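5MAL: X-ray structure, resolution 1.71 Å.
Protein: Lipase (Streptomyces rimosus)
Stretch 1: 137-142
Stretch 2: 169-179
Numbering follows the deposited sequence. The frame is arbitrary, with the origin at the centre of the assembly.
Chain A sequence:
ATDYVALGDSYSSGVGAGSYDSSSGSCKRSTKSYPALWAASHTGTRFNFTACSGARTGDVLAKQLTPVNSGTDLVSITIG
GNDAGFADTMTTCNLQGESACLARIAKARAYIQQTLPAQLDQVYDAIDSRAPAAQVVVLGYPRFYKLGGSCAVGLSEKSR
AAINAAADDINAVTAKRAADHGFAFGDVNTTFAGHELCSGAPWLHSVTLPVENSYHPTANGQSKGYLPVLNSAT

Stretch 1, residues 137-142: VVLGYP
Stretch 2 (169-179) DINAVTAKRAA

This is a small, buried strand-end-to-helix packing, in which an asparagine side chain pairs with the backbone of the loop that follows the strand, while Val138 packs on Thr174 and Ala178 of the helix and the Tyr141 ring on Ile170. The two stretches bury 299 Å² between them, both sides summed.

The first stretch is extended: Val137 to Leu139 end a strand, with phi/psi of -118/114, -93/125 and -105/142. Gly140 then turns to -85/-167, and Tyr141 (-111/154) and Pro142 (-83/147) continue as loop. The second stretch is helical throughout, and its regular i to i+4 bonds include Val173 N to Asp169 O at 2.9 Å and Ala178 N to Thr174 O at 2.8 Å. Register is set by two CA–CA distances, 6.5 Å from Val138 to Ala178 and 5.4 Å from Gly140 to Asn171. Advancing along the strand into the loop therefore means moving back along the helix.

Asn171 supplies the polar part. Its CA-to-CB bond points sideways, but chi1 of -72° (m) and chi2 of -28° bring its amide to the loop, where it meets both backbone polar atoms of Tyr141. Tyr141 N donates to Asn171 OD1 at 2.9 Å, and Asn171 ND2 donates to Tyr141 O at 2.7 Å. Both N-H...acceptor angles are 161°, so each bond is close to linear. The pairing fixes the amide orientation, since each end meets its complement.

Gly140 permits this close approach. Its CA lies 3.3 Å from Asn171 OD1, and an ideal CB would point toward the helix and fall 2.4 Å from that same oxygen, a clash.

On the strand, alternation sends Val138 toward the helix and Val137 and Leu139 away. With chi1 of -178° (t), Val138 reaches two residues one helical turn apart: CG1 lies 3.4 Å from Thr174 CG2, and CG2 lies 3.9 Å from Ala178 CB. Thr174, chi1 -58° (m), also points toward the strand; its OG1 donates to Ile170 O at 2.6 Å, so the hydroxyl is satisfied within the helix while the methyl meets the valine.

At the loop end, Tyr141 has chi1 of -60° (m) and chi2 of -90°. Its CD2 packs 3.7 Å from CG2 of Ile170, whose chi1 and chi2 are -160° and 161° (both t); the approach to the ring is oblique. Tyr141 OH is hydrogen-bonded elsewhere in the structure.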

# COMPACT_ATOMS: atom_id res chain seq x y z
N VAL A 137 -11.35 -5.82 0.57
CA VAL A 137 -11.02 -4.45 0.91
C VAL A 137 -9.74 -4.06 0.20
O VAL A 137 -8.66 -4.59 0.50
CB VAL A 137 -10.83 -4.25 2.41
CG1 VAL A 137 -10.72 -2.75 2.72
CG2 VAL A 137 -11.96 -4.88 3.19
N VAL A 138 -9.85 -3.13 -0.73
CA VAL A 138 -8.67 -2.56 -1.36
C VAL A 138 -8.29 -1.31 -0.58
O VAL A 138 -9.12 -0.43 -0.37
CB VAL A 138 -8.90 -2.20 -2.82
CG1 VAL A 138 -7.60 -1.65 -3.41
CG2 VAL A 138 -9.37 -3.42 -3.59
N LEU A 139 -7.06 -1.24 -0.12
CA LEU A 139 -6.64 -0.07 0.63
C LEU A 139 -5.74 0.76 -0.27
O LEU A 139 -4.97 0.22 -1.07
CB LEU A 139 -5.93 -0.47 1.90
CG LEU A 139 -6.84 -1.09 2.97
CD1 LEU A 139 -6.98 -2.60 2.83
CD2 LEU A 139 -6.31 -0.73 4.34
N GLY A 140 -5.87 2.07 -0.17
CA GLY A 140 -5.06 2.95 -0.98
C GLY A 140 -3.69 3.23 -0.36
O GLY A 140 -3.26 2.54 0.58
N TYR A 141 -3.01 4.23 -0.90
CA TYR A 141 -1.74 4.68 -0.36
C TYR A 141 -1.95 6.06 0.22
O TYR A 141 -2.86 6.78 -0.19
CB TYR A 141 -0.66 4.73 -1.45
CG TYR A 141 -0.39 3.40 -2.10
CD1 TYR A 141 0.57 2.54 -1.59
CD2 TYR A 141 -1.10 3.00 -3.23
CE1 TYR A 141 0.82 1.31 -2.19
CE2 TYR A 141 -0.86 1.78 -3.84
CZ TYR A 141 0.10 0.94 -3.32
OH TYR A 141 0.36 -0.27 -3.90
N PRO A 142 -1.13 6.44 1.20
CA PRO A 142 -1.32 7.78 1.75
C PRO A 142 -0.61 8.80 0.87
O PRO A 142 0.40 8.45 0.26
CB PRO A 142 -0.66 7.69 3.13
CG PRO A 142 0.47 6.71 2.92
CD PRO A 142 -0.07 5.69 1.91
N ASP A 169 -3.59 10.25 -7.74
CA ASP A 169 -3.89 9.53 -8.99
C ASP A 169 -4.12 8.06 -8.70
O ASP A 169 -5.11 7.50 -9.17
CB ASP A 169 -2.75 9.66 -10.01
CG ASP A 169 -2.72 11.01 -10.71
OD1 ASP A 169 -3.55 11.89 -10.40
OD2 ASP A 169 -1.85 11.20 -11.57
N ILE A 170 -3.22 7.44 -7.95
CA ILE A 170 -3.32 5.99 -7.79
C ILE A 170 -4.54 5.65 -6.96
O ILE A 170 -5.19 4.63 -7.23
CB ILE A 170 -2.03 5.36 -7.18
CG1 ILE A 170 -2.00 3.86 -7.50
CG2 ILE A 170 -1.89 5.63 -5.69
CD1 ILE A 170 -0.63 3.25 -7.35
N ASN A 171 -4.89 6.51 -6.00
CA ASN A 171 -6.06 6.28 -5.16
C ASN A 171 -7.36 6.46 -5.93
O ASN A 171 -8.32 5.71 -5.72
CB ASN A 171 -6.03 7.20 -3.95
CG ASN A 171 -4.97 6.79 -2.96
OD1 ASN A 171 -4.63 5.61 -2.88
ND2 ASN A 171 -4.43 7.75 -2.21
N ALA A 172 -7.40 7.44 -6.82
CA ALA A 172 -8.56 7.64 -7.69
C ALA A 172 -8.72 6.45 -8.62
O ALA A 172 -9.81 5.90 -8.73
CB ALA A 172 -8.42 8.93 -8.50
N VAL A 173 -7.65 6.04 -9.29
CA VAL A 173 -7.70 4.91 -10.20
C VAL A 173 -8.15 3.65 -9.47
O VAL A 173 -9.00 2.89 -9.93
CB VAL A 173 -6.34 4.66 -10.87
CG1 VAL A 173 -6.34 3.32 -11.59
CG2 VAL A 173 -6.03 5.78 -11.86
N THR A 174 -7.60 3.47 -8.28
CA THR A 174 -7.84 2.25 -7.53
C THR A 174 -9.23 2.22 -6.90
O THR A 174 -9.87 1.17 -6.87
CB THR A 174 -6.77 2.08 -6.44
OG1 THR A 174 -5.49 2.06 -7.06
CG2 THR A 174 -6.96 0.77 -5.72
N ALA A 175 -9.70 3.36 -6.41
CA ALA A 175 -11.04 3.38 -5.84
C ALA A 175 -12.06 3.02 -6.91
O ALA A 175 -12.97 2.24 -6.67
CB ALA A 175 -11.35 4.73 -5.23
N LYS A 176 -11.89 3.57 -8.11
CA LYS A 176 -12.83 3.25 -9.18
C LYS A 176 -12.71 1.80 -9.69
O LYS A 176 -13.73 1.18 -9.96
CB LYS A 176 -12.70 4.25 -10.33
CG LYS A 176 -12.67 5.68 -9.82
CD LYS A 176 -13.01 6.73 -10.88
CE LYS A 176 -12.51 6.37 -12.27
NZ LYS A 176 -12.45 7.59 -13.12
N ARG A 177 -11.49 1.26 -9.78
CA ARG A 177 -11.33 -0.15 -10.13
C ARG A 177 -11.95 -1.05 -9.07
O ARG A 177 -12.64 -2.01 -9.40
CB ARG A 177 -9.86 -0.54 -10.30
CG ARG A 177 -9.15 -0.10 -11.59
CD ARG A 177 -9.79 -0.68 -12.86
NE ARG A 177 -10.91 0.15 -13.26
CZ ARG A 177 -12.10 -0.31 -13.62
NH1 ARG A 177 -12.33 -1.62 -13.67
NH2 ARG A 177 -13.05 0.55 -13.95
N ALA A 178 -11.67 -0.74 -7.80
CA ALA A 178 -12.21 -1.53 -6.70
C ALA A 178 -13.73 -1.55 -6.75
O ALA A 178 -14.35 -2.62 -6.70
CB ALA A 178 -11.73 -0.96 -5.38
N ALA A 179 -14.32 -0.37 -6.86
CA ALA A 179 -15.77 -0.26 -6.93
C ALA A 179 -16.31 -0.99 -8.16
O ALA A 179 -17.42 -1.54 -8.14
CB ALA A 179 -16.18 1.19 -6.95